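Putative integron gene cassette protein (Uncultured bacterium, PDB 3FUY) is of unknown function, an integron cassette protein from a salt-marsh mobile metagenome that assembles as three copies, each built on a six-stranded mixed sheet backed by helices. Local coordinates at residues R73-S78 with P90-R95; Y110-V115 with K156-L161; L48-T53 with I99-T104; E23-S28 with V35-F40. All coordinates share one frame; numbering follows the deposited sequence.

Contact 1 of 4, residues R73-S78 with P90-R95; sequences RDAQQS and PHIRIR
Q76 on helix 59-79 reaches across to P90, H91 and I92, where strand 91-100 enters a mixed sheet packed by helices 59-79 and 121-138. The local axes of helix and strand come within 7.8 Å and run antiparallel (177°). A75 CB packs loosely on I92 CD1 (4.4 Å), and helix 121-138 packs on both residues. With chi1 at 170°, CG of Q76 stands opposite the backbone N, and a bend at chi2 (71°) then turns the amide toward the strand. CB and CG only carry the group across; the contact begins at CD, which lies beside the P90 carbonyl and the I92 amide. The two ends of the amide then diverge. NE2 donates to P90 O at 3.1 Å, the acceptor lying in the amide plane of Q76, and a second bond from NE2 to G80 O ties the strand entry to the end of the helix. OE1 accepts from I92 N at 2.7 Å, although that donor sits well above the carbonyl plane. OE1 also accepts from a water 2.8 Å away, which accepts from R93 NH1 and lies in the ring plane of H91, 2.8 Å from ND1.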
loop_
_atom_site.group_PDB
_atom_site.type_symbol
_atom_site.label_atom_id
_atom_site.label_comp_id
_atom_site.label_asym_id
_atom_site.label_seq_id
_atom_site.Cartn_x
_atom_site.Cartn_y
_atom_site.Cartn_z
ATOM N N ARG B 73 -10.512 -10.687 18.374
ATOM C CA ARG B 73 -10.315 -12.133 18.249
ATOM C C ARG B 73 -10.434 -12.831 19.620
ATOM O O ARG B 73 -10.895 -13.964 19.698
ATOM C CB ARG B 73 -9.040 -12.519 17.450
ATOM C CG ARG B 73 -7.744 -12.028 18.014
ATOM C CD ARG B 73 -6.519 -12.703 17.308
ATOM N NE ARG B 73 -5.303 -12.361 18.044
ATOM C CZ ARG B 73 -4.622 -11.241 17.841
ATOM N NH1 ARG B 73 -5.033 -10.394 16.914
ATOM N NH2 ARG B 73 -3.536 -10.965 18.552
ATOM N N ASP B 74 -10.065 -12.136 20.697
ATOM C CA ASP B 74 -10.320 -12.634 22.058
ATOM C C ASP B 74 -11.822 -12.688 22.396
ATOM O O ASP B 74 -12.285 -13.634 23.025
ATOM C CB ASP B 74 -9.580 -11.795 23.117
ATOM C CG ASP B 74 -8.055 -11.941 23.035
ATOM O OD1 ASP B 74 -7.553 -12.788 22.256
ATOM O OD2 ASP B 74 -7.356 -11.199 23.757
ATOM N N ALA B 75 -12.583 -11.672 21.997
ATOM C CA ALA B 75 -14.042 -11.743 22.153
ATOM C C ALA B 75 -14.616 -12.938 21.383
ATOM O O ALA B 75 -15.489 -13.643 21.888
ATOM C CB ALA B 75 -14.723 -10.425 21.718
ATOM N N GLN B 76 -14.108 -13.168 20.171
ATOM C CA GLN B 76 -14.535 -14.296 19.346
ATOM C C GLN B 76 -14.243 -15.615 20.047
ATOM O O GLN B 76 -15.091 -16.506 20.103
ATOM C CB GLN B 76 -13.820 -14.280 17.990
ATOM C CG GLN B 76 -14.038 -15.555 17.157
ATOM C CD GLN B 76 -15.460 -15.671 16.604
ATOM O OE1 GLN B 76 -15.806 -15.029 15.615
ATOM N NE2 GLN B 76 -16.278 -16.513 17.230
ATOM N N GLN B 77 -13.038 -15.725 20.593
ATOM C CA GLN B 77 -12.622 -16.926 21.304
ATOM C C GLN B 77 -13.531 -17.218 22.504
ATOM O O GLN B 77 -13.767 -18.378 22.823
ATOM C CB GLN B 77 -11.151 -16.811 21.737
ATOM C CG GLN B 77 -10.536 -18.105 22.234
ATOM C CD GLN B 77 -10.637 -19.221 21.214
ATOM O OE1 GLN B 77 -10.667 -18.972 20.007
ATOM N NE2 GLN B 77 -10.696 -20.461 21.694
ATOM N N SER B 78 -14.046 -16.174 23.153
ATOM C CA SER B 78 -14.953 -16.346 24.289
ATOM C C SER B 78 -16.333 -16.828 23.865
ATOM O O SER B 78 -17.045 -17.453 24.645
ATOM C CB SER B 78 -15.120 -15.037 25.066
ATOM O OG SER B 78 -13.952 -14.740 25.797
ATOM N N PRO B 90 -21.685 -17.491 16.238
ATOM C CA PRO B 90 -21.431 -16.369 15.323
ATOM C C PRO B 90 -19.940 -16.037 15.157
ATOM O O PRO B 90 -19.120 -16.433 15.988
ATOM C CB PRO B 90 -22.140 -15.201 16.004
ATOM C CG PRO B 90 -22.171 -15.562 17.463
ATOM C CD PRO B 90 -22.231 -17.061 17.538
ATOM N N HIS B 91 -19.617 -15.312 14.088
ATOM C CA HIS B 91 -18.293 -14.728 13.895
ATOM C C HIS B 91 -18.316 -13.257 14.323
ATOM O O HIS B 91 -19.243 -12.513 13.971
ATOM C CB HIS B 91 -17.896 -14.755 12.417
ATOM C CG HIS B 91 -17.666 -16.121 11.848
ATOM N ND1 HIS B 91 -16.448 -16.767 11.919
ATOM C CD2 HIS B 91 -18.477 -16.931 11.128
ATOM C CE1 HIS B 91 -16.532 -17.933 11.304
ATOM N NE2 HIS B 91 -17.751 -18.054 10.809
ATOM N N ILE B 92 -17.300 -12.823 15.064
ATOM C CA ILE B 92 -17.133 -11.407 15.349
ATOM C C ILE B 92 -15.856 -10.975 14.654
ATOM O O ILE B 92 -14.784 -11.491 14.955
ATOM C CB ILE B 92 -16.985 -11.125 16.859
ATOM C CG1 ILE B 92 -18.114 -11.769 17.656
ATOM C CG2 ILE B 92 -16.967 -9.646 17.111
ATOM C CD1 ILE B 92 -18.111 -11.357 19.125
ATOM N N ARG B 93 -15.960 -10.039 13.719
ATOM C CA ARG B 93 -14.814 -9.679 12.898
ATOM C C ARG B 93 -14.552 -8.189 12.940
ATOM O O ARG B 93 -15.477 -7.390 12.799
ATOM C CB ARG B 93 -15.045 -10.112 11.443
ATOM C CG ARG B 93 -15.445 -11.570 11.282
ATOM C CD ARG B 93 -14.347 -12.524 11.786
ATOM N NE ARG B 93 -13.050 -12.297 11.142
ATOM C CZ ARG B 93 -11.970 -13.041 11.382
ATOM N NH1 ARG B 93 -12.046 -14.062 12.226
ATOM N NH2 ARG B 93 -10.820 -12.783 10.770
ATOM N N ILE B 94 -13.293 -7.797 13.124
ATOM C CA ILE B 94 -12.993 -6.369 13.105
ATOM C C ILE B 94 -12.940 -5.889 11.647
ATOM O O ILE B 94 -12.574 -6.654 10.748
ATOM C CB ILE B 94 -11.684 -6.054 13.852
ATOM C CG1 ILE B 94 -11.576 -4.563 14.133
ATOM C CG2 ILE B 94 -10.453 -6.559 13.070
ATOM C CD1 ILE B 94 -10.482 -4.211 15.163
ATOM N N ARG B 95 -13.325 -4.639 11.402
ATOM C CA ARG B 95 -13.230 -4.088 10.050
ATOM C C ARG B 95 -12.335 -2.871 10.015
ATOM O O ARG B 95 -11.452 -2.746 9.158
ATOM C CB ARG B 95 -14.617 -3.715 9.512
ATOM C CG ARG B 95 -15.570 -4.875 9.400
ATOM C CD ARG B 95 -15.007 -6.017 8.541
ATOM N NE ARG B 95 -15.980 -7.100 8.479
ATOM C CZ ARG B 95 -15.687 -8.388 8.350
ATOM N NH1 ARG B 95 -14.417 -8.803 8.259
ATOM N NH2 ARG B 95 -16.676 -9.268 8.321
HETATM O O HOH W 1 -14.350 -15.530 13.318
#

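Contact 2 of 4, residues Y110-V115 with K156-L161; sequences YVDLIV and KLREEL
D112 and R158 meet in a salt bridge on the sheet face they share with K156 and I114: R158 NE lies 2.8 Å from D112 OD2. The carboxylate oxygen sits at the edge of the guanidinium, near its plane, but NE approaches OD2 from above the carboxylate plane, the two planes being 58° apart. An extended R158 chain from CG to NE spans the distance. A water 2.8 Å from D112 OD1 accepts from both K156 NZ and R158 NH2. On the other face L113 CD2 touches L157 CD2 at 3.9 Å. Beneath these side chains, parallel strands in register bond alternately, from K156 N to V111 O (3.0 Å) through to E160 N with V115 O (3.2 Å). They are the two strands of a beta-alpha-beta unit whose helix 121-138 packs on L113 and L157. Farther out, D177 pairs with K156 NZ, and R95 from the adjoining strand with D112 OD2. Two arginines thus share one carboxylate oxygen, which would be expected to favour the ionised form of D112.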
loop_
_atom_site.group_PDB
_atom_site.type_symbol
_atom_site.label_atom_id
_atom_site.label_comp_id
_atom_site.label_asym_id
_atom_site.label_seq_id
_atom_site.Cartn_x
_atom_site.Cartn_y
_atom_site.Cartn_z
ATOM N N TYR B 110 -15.217 -0.587 14.290
ATOM C CA TYR B 110 -16.300 -1.178 13.500
ATOM C C TYR B 110 -16.108 -2.678 13.380
ATOM O O TYR B 110 -15.079 -3.137 12.864
ATOM C CB TYR B 110 -16.323 -0.578 12.086
ATOM C CG TYR B 110 -16.613 0.885 12.081
ATOM C CD1 TYR B 110 -15.590 1.816 12.189
ATOM C CD2 TYR B 110 -17.929 1.347 12.010
ATOM C CE1 TYR B 110 -15.865 3.171 12.212
ATOM C CE2 TYR B 110 -18.209 2.687 12.025
ATOM C CZ TYR B 110 -17.185 3.598 12.125
ATOM O OH TYR B 110 -17.485 4.937 12.126
ATOM N N VAL B 111 -17.097 -3.434 13.839
ATOM C CA VAL B 111 -17.037 -4.883 13.828
ATOM C C VAL B 111 -18.274 -5.380 13.105
ATOM O O VAL B 111 -19.285 -4.682 13.066
ATOM C CB VAL B 111 -17.010 -5.460 15.259
ATOM C CG1 VAL B 111 -15.844 -4.883 16.030
ATOM C CG2 VAL B 111 -18.330 -5.141 16.004
ATOM N N ASP B 112 -18.174 -6.557 12.498
ATOM C CA ASP B 112 -19.321 -7.237 11.905
ATOM C C ASP B 112 -19.633 -8.418 12.811
ATOM O O ASP B 112 -18.714 -9.110 13.257
ATOM C CB ASP B 112 -18.986 -7.810 10.511
ATOM C CG ASP B 112 -19.014 -6.770 9.386
ATOM O OD1 ASP B 112 -19.279 -5.576 9.629
ATOM O OD2 ASP B 112 -18.758 -7.168 8.224
ATOM N N LEU B 113 -20.914 -8.653 13.085
ATOM C CA LEU B 113 -21.345 -9.899 13.705
ATOM C C LEU B 113 -22.011 -10.734 12.618
ATOM O O LEU B 113 -23.006 -10.311 12.022
ATOM C CB LEU B 113 -22.338 -9.666 14.853
ATOM C CG LEU B 113 -22.869 -10.933 15.539
ATOM C CD1 LEU B 113 -21.844 -11.501 16.513
ATOM C CD2 LEU B 113 -24.193 -10.670 16.266
ATOM N N ILE B 114 -21.461 -11.908 12.349
ATOM C CA ILE B 114 -22.008 -12.773 11.306
ATOM C C ILE B 114 -22.659 -14.013 11.905
ATOM O O ILE B 114 -21.985 -14.823 12.532
ATOM C CB ILE B 114 -20.924 -13.188 10.277
ATOM C CG1 ILE B 114 -20.164 -11.957 9.772
ATOM C CG2 ILE B 114 -21.555 -13.936 9.111
ATOM C CD1 ILE B 114 -18.944 -12.295 8.896
ATOM N N VAL B 115 -23.976 -14.151 11.720
ATOM C CA VAL B 115 -24.692 -15.349 12.154
ATOM C C VAL B 115 -25.134 -16.170 10.947
ATOM O O VAL B 115 -25.163 -15.674 9.827
ATOM C CB VAL B 115 -25.925 -15.023 13.044
ATOM C CG1 VAL B 115 -25.494 -14.322 14.322
ATOM C CG2 VAL B 115 -26.928 -14.174 12.285
ATOM N N LYS B 156 -22.183 -4.132 12.974
ATOM C CA LYS B 156 -23.047 -4.409 11.838
ATOM C C LYS B 156 -23.442 -5.879 11.890
ATOM O O LYS B 156 -22.621 -6.742 12.226
ATOM C CB LYS B 156 -22.302 -4.090 10.529
ATOM C CG LYS B 156 -23.152 -4.196 9.289
ATOM C CD LYS B 156 -22.359 -3.935 8.017
ATOM C CE LYS B 156 -21.864 -2.511 7.952
ATOM N NZ LYS B 156 -20.948 -2.326 6.788
ATOM N N LEU B 157 -24.699 -6.172 11.574
ATOM C CA LEU B 157 -25.188 -7.543 11.603
ATOM C C LEU B 157 -25.306 -8.115 10.191
ATOM O O LEU B 157 -25.810 -7.460 9.279
ATOM C CB LEU B 157 -26.540 -7.611 12.312
ATOM C CG LEU B 157 -26.651 -6.796 13.601
ATOM C CD1 LEU B 157 -28.117 -6.663 14.064
ATOM C CD2 LEU B 157 -25.796 -7.425 14.687
ATOM N N ARG B 158 -24.829 -9.341 10.014
ATOM C CA ARG B 158 -24.886 -10.000 8.717
ATOM C C ARG B 158 -25.431 -11.387 8.927
ATOM O O ARG B 158 -25.314 -11.951 10.010
ATOM C CB ARG B 158 -23.484 -10.098 8.073
ATOM C CG ARG B 158 -22.876 -8.756 7.673
ATOM C CD ARG B 158 -21.509 -8.927 7.025
ATOM N NE ARG B 158 -20.934 -7.660 6.562
ATOM C CZ ARG B 158 -21.287 -7.041 5.436
ATOM N NH1 ARG B 158 -22.209 -7.584 4.645
ATOM N NH2 ARG B 158 -20.712 -5.889 5.091
ATOM N N GLU B 159 -26.032 -11.943 7.887
ATOM C CA GLU B 159 -26.322 -13.360 7.886
ATOM C C GLU B 159 -25.745 -13.939 6.603
ATOM O O GLU B 159 -25.681 -13.269 5.567
ATOM C CB GLU B 159 -27.820 -13.649 8.038
ATOM C CG GLU B 159 -28.671 -13.437 6.798
ATOM C CD GLU B 159 -30.148 -13.786 7.039
ATOM O OE1 GLU B 159 -30.464 -14.975 7.273
ATOM O OE2 GLU B 159 -30.992 -12.866 6.991
ATOM N N GLU B 160 -25.285 -15.176 6.700
ATOM C CA GLU B 160 -24.598 -15.828 5.610
ATOM C C GLU B 160 -24.752 -17.311 5.829
ATOM O O GLU B 160 -24.843 -17.765 6.960
ATOM C CB GLU B 160 -23.111 -15.467 5.632
ATOM C CG GLU B 160 -22.808 -13.988 5.454
ATOM C CD GLU B 160 -22.895 -13.548 4.007
ATOM O OE1 GLU B 160 -23.244 -14.384 3.149
ATOM O OE2 GLU B 160 -22.621 -12.362 3.727
ATOM N N LEU B 161 -24.784 -18.077 4.747
ATOM C CA LEU B 161 -24.750 -19.513 4.879
ATOM C C LEU B 161 -23.300 -19.868 5.170
ATOM O O LEU B 161 -22.440 -19.742 4.299
ATOM C CB LEU B 161 -25.224 -20.168 3.582
ATOM C CG LEU B 161 -25.398 -21.685 3.611
ATOM C CD1 LEU B 161 -26.330 -22.094 4.736
ATOM C CD2 LEU B 161 -25.926 -22.176 2.266
HETATM O O HOH W 2 -19.030 -4.500 7.014
#

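Contact 3 of 4, residues L48-T53 with I99-T104; sequences LRIGRT and IDDKHT
I99, near the end of strand 91-100, bonds through its N to R49 O (2.7 Å), while its side chain packs against L48 CD1 and I50 CD1. Its own carbonyl is served mainly by water: one molecule donates to I99 O at 2.7 Å and accepts from T53 N, and G51 N, which also bonds to D98 OD1, adds a weak direct bond. D100 uses both carboxylate oxygens. OD2 offers its syn lone pair to R52 NH1 at 2.9 Å in a salt bridge, with the guanidinium and carboxylate planes almost perpendicular (82°). OD1 takes the backbone N of K102, which makes an Asx turn and fixes the carboxylate for R52. D101 follows: OD1 accepts the T53 hydroxyl at 2.6 Å, also on the syn side, while I50 CG2 rests against the same oxygen. The T53 hydroxyl is held between backbone N and carbonyl carbon (chi1 59°), which leaves T53 CG2 pressed on K102 CA at 3.4 Å, tighter than usual. K102 lays CD over one face of the R52 guanidinium, 3.5 Å above its plane. H103 closes the run, its ND1 bonded to D165 of the second subunit. The contact joins the exits of neighbouring parallel strands 44-49 and 91-100; helix 59-79 flanks it through I62 on L48 and D61 on I50 and I99, and strand 34-39 borders L48 and R49.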
loop_
_atom_site.group_PDB
_atom_site.type_symbol
_atom_site.label_atom_id
_atom_site.label_comp_id
_atom_site.label_asym_id
_atom_site.label_seq_id
_atom_site.Cartn_x
_atom_site.Cartn_y
_atom_site.Cartn_z
ATOM N N LEU B 48 -7.081 1.041 9.322
ATOM C CA LEU B 48 -6.858 2.103 10.279
ATOM C C LEU B 48 -7.099 3.475 9.630
ATOM O O LEU B 48 -6.528 3.799 8.579
ATOM C CB LEU B 48 -5.449 2.021 10.844
ATOM C CG LEU B 48 -5.032 3.184 11.740
ATOM C CD1 LEU B 48 -5.938 3.255 12.981
ATOM C CD2 LEU B 48 -3.578 3.007 12.129
ATOM N N ARG B 49 -7.966 4.268 10.255
ATOM C CA ARG B 49 -8.262 5.619 9.772
ATOM C C ARG B 49 -8.048 6.650 10.867
ATOM O O ARG B 49 -8.536 6.480 11.983
ATOM C CB ARG B 49 -9.714 5.716 9.323
ATOM C CG ARG B 49 -9.957 5.262 7.917
ATOM C CD ARG B 49 -11.436 5.365 7.547
ATOM N NE ARG B 49 -11.617 5.049 6.129
ATOM C CZ ARG B 49 -12.049 5.916 5.218
ATOM N NH1 ARG B 49 -12.378 7.157 5.580
ATOM N NH2 ARG B 49 -12.165 5.535 3.950
ATOM N N ILE B 50 -7.322 7.716 10.551
ATOM C CA ILE B 50 -7.259 8.850 11.448
ATOM C C ILE B 50 -8.299 9.856 10.931
ATOM O O ILE B 50 -7.965 10.868 10.324
ATOM C CB ILE B 50 -5.856 9.461 11.490
ATOM C CG1 ILE B 50 -4.768 8.366 11.522
ATOM C CG2 ILE B 50 -5.732 10.412 12.665
ATOM C CD1 ILE B 50 -4.886 7.376 12.708
ATOM N N GLY B 51 -9.562 9.534 11.167
ATOM C CA GLY B 51 -10.677 10.150 10.469
ATOM C C GLY B 51 -10.916 11.622 10.753
ATOM O O GLY B 51 -11.051 12.428 9.829
ATOM N N ARG B 52 -10.957 11.988 12.025
ATOM C CA ARG B 52 -11.376 13.346 12.376
ATOM C C ARG B 52 -10.359 14.414 11.979
ATOM O O ARG B 52 -10.721 15.424 11.375
ATOM C CB ARG B 52 -11.710 13.460 13.862
ATOM C CG ARG B 52 -12.540 14.716 14.189
ATOM C CD ARG B 52 -13.092 14.681 15.612
ATOM N NE ARG B 52 -13.679 15.965 16.023
ATOM C CZ ARG B 52 -13.905 16.306 17.291
ATOM N NH1 ARG B 52 -13.600 15.461 18.266
ATOM N NH2 ARG B 52 -14.434 17.493 17.584
ATOM N N THR B 53 -9.094 14.185 12.313
ATOM C CA THR B 53 -8.047 15.168 12.071
ATOM C C THR B 53 -7.346 15.005 10.727
ATOM O O THR B 53 -6.761 15.962 10.206
ATOM C CB THR B 53 -6.954 15.041 13.114
ATOM O OG1 THR B 53 -6.411 13.716 13.044
ATOM C CG2 THR B 53 -7.508 15.316 14.524
ATOM N N ILE B 99 -9.614 6.417 14.462
ATOM C CA ILE B 99 -9.094 7.164 15.589
ATOM C C ILE B 99 -9.435 8.654 15.491
ATOM O O ILE B 99 -9.231 9.271 14.454
ATOM C CB ILE B 99 -7.565 7.009 15.711
ATOM C CG1 ILE B 99 -7.204 5.555 16.042
ATOM C CG2 ILE B 99 -7.004 7.974 16.769
ATOM C CD1 ILE B 99 -5.751 5.354 16.321
ATOM N N ASP B 100 -9.955 9.208 16.585
ATOM C CA ASP B 100 -10.156 10.648 16.745
ATOM C C ASP B 100 -9.123 11.169 17.724
ATOM O O ASP B 100 -9.253 10.980 18.936
ATOM C CB ASP B 100 -11.561 10.911 17.301
ATOM C CG ASP B 100 -11.789 12.370 17.710
ATOM O OD1 ASP B 100 -10.846 13.194 17.722
ATOM O OD2 ASP B 100 -12.947 12.686 18.038
ATOM N N ASP B 101 -8.097 11.824 17.204
ATOM C CA ASP B 101 -7.042 12.374 18.047
ATOM C C ASP B 101 -7.039 13.909 18.067
ATOM O O ASP B 101 -5.997 14.536 18.249
ATOM C CB ASP B 101 -5.667 11.835 17.626
ATOM C CG ASP B 101 -5.344 12.092 16.155
ATOM O OD1 ASP B 101 -6.247 12.495 15.376
ATOM O OD2 ASP B 101 -4.171 11.857 15.776
ATOM N N LYS B 102 -8.209 14.512 17.887
ATOM C CA LYS B 102 -8.269 15.972 17.812
ATOM C C LYS B 102 -8.036 16.618 19.174
ATOM O O LYS B 102 -7.017 17.281 19.383
ATOM C CB LYS B 102 -9.575 16.442 17.185
ATOM C CG LYS B 102 -9.658 17.958 17.017
ATOM C CD LYS B 102 -10.860 18.336 16.166
ATOM C CE LYS B 102 -10.805 19.799 15.763
ATOM N NZ LYS B 102 -11.920 20.131 14.839
ATOM N N HIS B 103 -8.963 16.406 20.106
ATOM C CA HIS B 103 -8.807 16.948 21.456
ATOM C C HIS B 103 -8.316 15.899 22.444
ATOM O O HIS B 103 -7.282 16.081 23.076
ATOM C CB HIS B 103 -10.101 17.605 21.941
ATOM C CG HIS B 103 -10.597 18.681 21.030
ATOM N ND1 HIS B 103 -9.835 19.780 20.695
ATOM C CD2 HIS B 103 -11.775 18.826 20.379
ATOM C CE1 HIS B 103 -10.520 20.554 19.874
ATOM N NE2 HIS B 103 -11.703 19.999 19.670
ATOM N N THR B 104 -9.057 14.807 22.585
ATOM C CA THR B 104 -8.571 13.676 23.363
ATOM C C THR B 104 -8.379 12.483 22.440
ATOM O O THR B 104 -8.768 12.519 21.267
ATOM C CB THR B 104 -9.567 13.253 24.425
ATOM O OG1 THR B 104 -10.860 13.135 23.817
ATOM C CG2 THR B 104 -9.608 14.277 25.555
HETATM O O HOH W 3 -12.276 9.907 13.770
HETATM O O HOH W 4 -8.715 11.839 14.012
#

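Contact 4 of 4, residues E23-S28 with V35-F40; sequences ESVNTS and VTIRDF
V25, N26, T27 and S28 pair with D39, R38, I37 and T36 in a beta hairpin, antiparallel at 171°. Two hydrogen-bonded pairs satisfy the backbone: N26 N gives to R38 O at 2.8 Å and R38 N returns to N26 O, while S28 and T36 exchange a second couple, each bond 3.0 Å. A fifth bond, F40 N to S24 O (2.8 Å), extends the pairing past the strand ends. On the N26, S28, T36 and R38 face, a water is placed to donate to N26 O and T36 OG1 and lies 2.9 Å from S28 OG. The amide ND2 of N26 goes to T27 O of the third subunit, where F29 O also takes up T36 OG1 and A57 O takes R38 NH2; in return, T27 O of this chain accepts from N26 ND2 of the second subunit. The F40 ring carries R38 CG over the centre of one face. On the reverse face the closest contacts are between methyl groups: V25 CG1 meets I37 CG2 at 3.8 Å, and T27 CG2 is tight on V35 CG1 at 3.4 Å. D39 OD2 there bonds to N42. That face turns to helix 59-79, where C65, L66 and M69 pack on I37, while strand 44-49 bonds to V35 and I37; strand 25-29 is the outer edge of the sheet within the chain.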
loop_
_atom_site.group_PDB
_atom_site.type_symbol
_atom_site.label_atom_id
_atom_site.label_comp_id
_atom_site.label_asym_id
_atom_site.label_seq_id
_atom_site.Cartn_x
_atom_site.Cartn_y
_atom_site.Cartn_z
ATOM N N GLU B 23 6.776 -11.878 7.041
ATOM C CA GLU B 23 6.404 -11.051 8.182
ATOM C C GLU B 23 4.969 -11.370 8.580
ATOM O O GLU B 23 4.130 -11.684 7.726
ATOM C CB GLU B 23 6.561 -9.556 7.867
ATOM C CG GLU B 23 6.224 -8.646 9.055
ATOM C CD GLU B 23 6.564 -7.183 8.813
ATOM O OE1 GLU B 23 6.318 -6.679 7.689
ATOM O OE2 GLU B 23 7.071 -6.531 9.756
ATOM N N SER B 24 4.685 -11.310 9.871
ATOM C CA SER B 24 3.369 -11.721 10.346
ATOM C C SER B 24 2.314 -10.652 10.091
ATOM O O SER B 24 1.153 -10.965 9.866
ATOM C CB SER B 24 3.417 -12.096 11.823
ATOM O OG SER B 24 3.906 -11.018 12.588
ATOM N N VAL B 25 2.717 -9.392 10.139
ATOM C CA VAL B 25 1.785 -8.300 9.945
ATOM C C VAL B 25 2.271 -7.380 8.843
ATOM O O VAL B 25 3.382 -6.870 8.897
ATOM C CB VAL B 25 1.625 -7.485 11.217
ATOM C CG1 VAL B 25 0.747 -6.271 10.941
ATOM C CG2 VAL B 25 1.037 -8.364 12.318
ATOM N N ASN B 26 1.423 -7.154 7.853
ATOM C CA ASN B 26 1.800 -6.311 6.741
ATOM C C ASN B 26 1.012 -5.011 6.778
ATOM O O ASN B 26 -0.209 -5.017 6.700
ATOM C CB ASN B 26 1.565 -7.037 5.417
ATOM C CG ASN B 26 1.979 -6.199 4.213
ATOM O OD1 ASN B 26 1.513 -5.085 4.027
ATOM N ND2 ASN B 26 2.845 -6.735 3.400
ATOM N N THR B 27 1.723 -3.902 6.909
ATOM C CA THR B 27 1.087 -2.595 7.058
ATOM C C THR B 27 1.408 -1.746 5.840
ATOM O O THR B 27 2.554 -1.755 5.370
ATOM C CB THR B 27 1.623 -1.873 8.311
ATOM O OG1 THR B 27 1.244 -2.620 9.473
ATOM C CG2 THR B 27 1.034 -0.469 8.417
ATOM N N SER B 28 0.414 -1.014 5.336
ATOM C CA SER B 28 0.618 -0.178 4.149
ATOM C C SER B 28 -0.100 1.157 4.289
ATOM O O SER B 28 -1.243 1.201 4.719
ATOM C CB SER B 28 0.116 -0.889 2.877
ATOM O OG SER B 28 0.671 -2.192 2.757
ATOM N N VAL B 35 -4.598 3.454 6.568
ATOM C CA VAL B 35 -3.617 2.372 6.660
ATOM C C VAL B 35 -4.300 1.012 6.601
ATOM O O VAL B 35 -5.300 0.782 7.271
ATOM C CB VAL B 35 -2.798 2.488 7.966
ATOM C CG1 VAL B 35 -1.938 1.238 8.192
ATOM C CG2 VAL B 35 -1.934 3.760 7.943
ATOM N N THR B 36 -3.769 0.110 5.788
ATOM C CA THR B 36 -4.275 -1.254 5.793
ATOM C C THR B 36 -3.355 -2.133 6.638
ATOM O O THR B 36 -2.127 -2.062 6.540
ATOM C CB THR B 36 -4.398 -1.842 4.373
ATOM O OG1 THR B 36 -3.105 -1.889 3.757
ATOM C CG2 THR B 36 -5.326 -0.992 3.518
ATOM N N ILE B 37 -3.958 -2.967 7.471
ATOM C CA ILE B 37 -3.190 -3.847 8.346
ATOM C C ILE B 37 -3.685 -5.277 8.184
ATOM O O ILE B 37 -4.814 -5.613 8.540
ATOM C CB ILE B 37 -3.302 -3.402 9.813
ATOM C CG1 ILE B 37 -2.796 -1.980 9.972
ATOM C CG2 ILE B 37 -2.485 -4.311 10.721
ATOM C CD1 ILE B 37 -3.096 -1.399 11.396
ATOM N N ARG B 38 -2.839 -6.108 7.600
ATOM C CA ARG B 38 -3.175 -7.493 7.356
ATOM C C ARG B 38 -2.355 -8.319 8.343
ATOM O O ARG B 38 -1.130 -8.304 8.273
ATOM C CB ARG B 38 -2.753 -7.851 5.919
ATOM C CG ARG B 38 -2.729 -9.336 5.622
ATOM C CD ARG B 38 -4.091 -9.913 5.760
ATOM N NE ARG B 38 -4.247 -11.234 5.142
ATOM C CZ ARG B 38 -5.029 -12.181 5.648
ATOM N NH1 ARG B 38 -5.649 -11.971 6.812
ATOM N NH2 ARG B 38 -5.187 -13.336 5.011
ATOM N N ASP B 39 -3.022 -9.038 9.243
ATOM C CA ASP B 39 -2.345 -9.929 10.204
ATOM C C ASP B 39 -2.445 -11.361 9.686
ATOM O O ASP B 39 -3.488 -11.995 9.803
ATOM C CB ASP B 39 -3.004 -9.828 11.603
ATOM C CG ASP B 39 -2.289 -10.693 12.669
ATOM O OD1 ASP B 39 -1.627 -11.700 12.322
ATOM O OD2 ASP B 39 -2.396 -10.369 13.871
ATOM N N PHE B 40 -1.374 -11.871 9.096
ATOM C CA PHE B 40 -1.416 -13.218 8.519
ATOM C C PHE B 40 -1.615 -14.294 9.578
ATOM O O PHE B 40 -2.462 -15.173 9.411
ATOM C CB PHE B 40 -0.122 -13.520 7.761
ATOM C CG PHE B 40 0.010 -12.772 6.456
ATOM C CD1 PHE B 40 -0.736 -13.152 5.341
ATOM C CD2 PHE B 40 0.891 -11.716 6.338
ATOM C CE1 PHE B 40 -0.597 -12.497 4.120
ATOM C CE2 PHE B 40 1.035 -11.036 5.122
ATOM C CZ PHE B 40 0.282 -11.437 4.004
HETATM O O HOH W 5 -1.071 -3.887 4.279
#

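How the contacts relate
All four contacts reach one mixed sheet, with contact 4 at one edge and contact 2 at the other, their centres about 23 Å apart and on opposite sides of the chain's centre. Contacts 1 and 2, centres about 11 Å apart, touch directly: R95 N lies 2.7 Å from Y110 O, probably a hydrogen bond, and P90 CB packs on I114 O at 3.5 Å. Contacts 3 and 4 join where L48 N lies 2.7 Å from V35 O, again a probable hydrogen bond. Contact 3 shares strand 91-100 with contact 1 at about 24 Å between centres. Only contacts 3 and 4 meet other subunits, both reaching the second and contact 4 also the third.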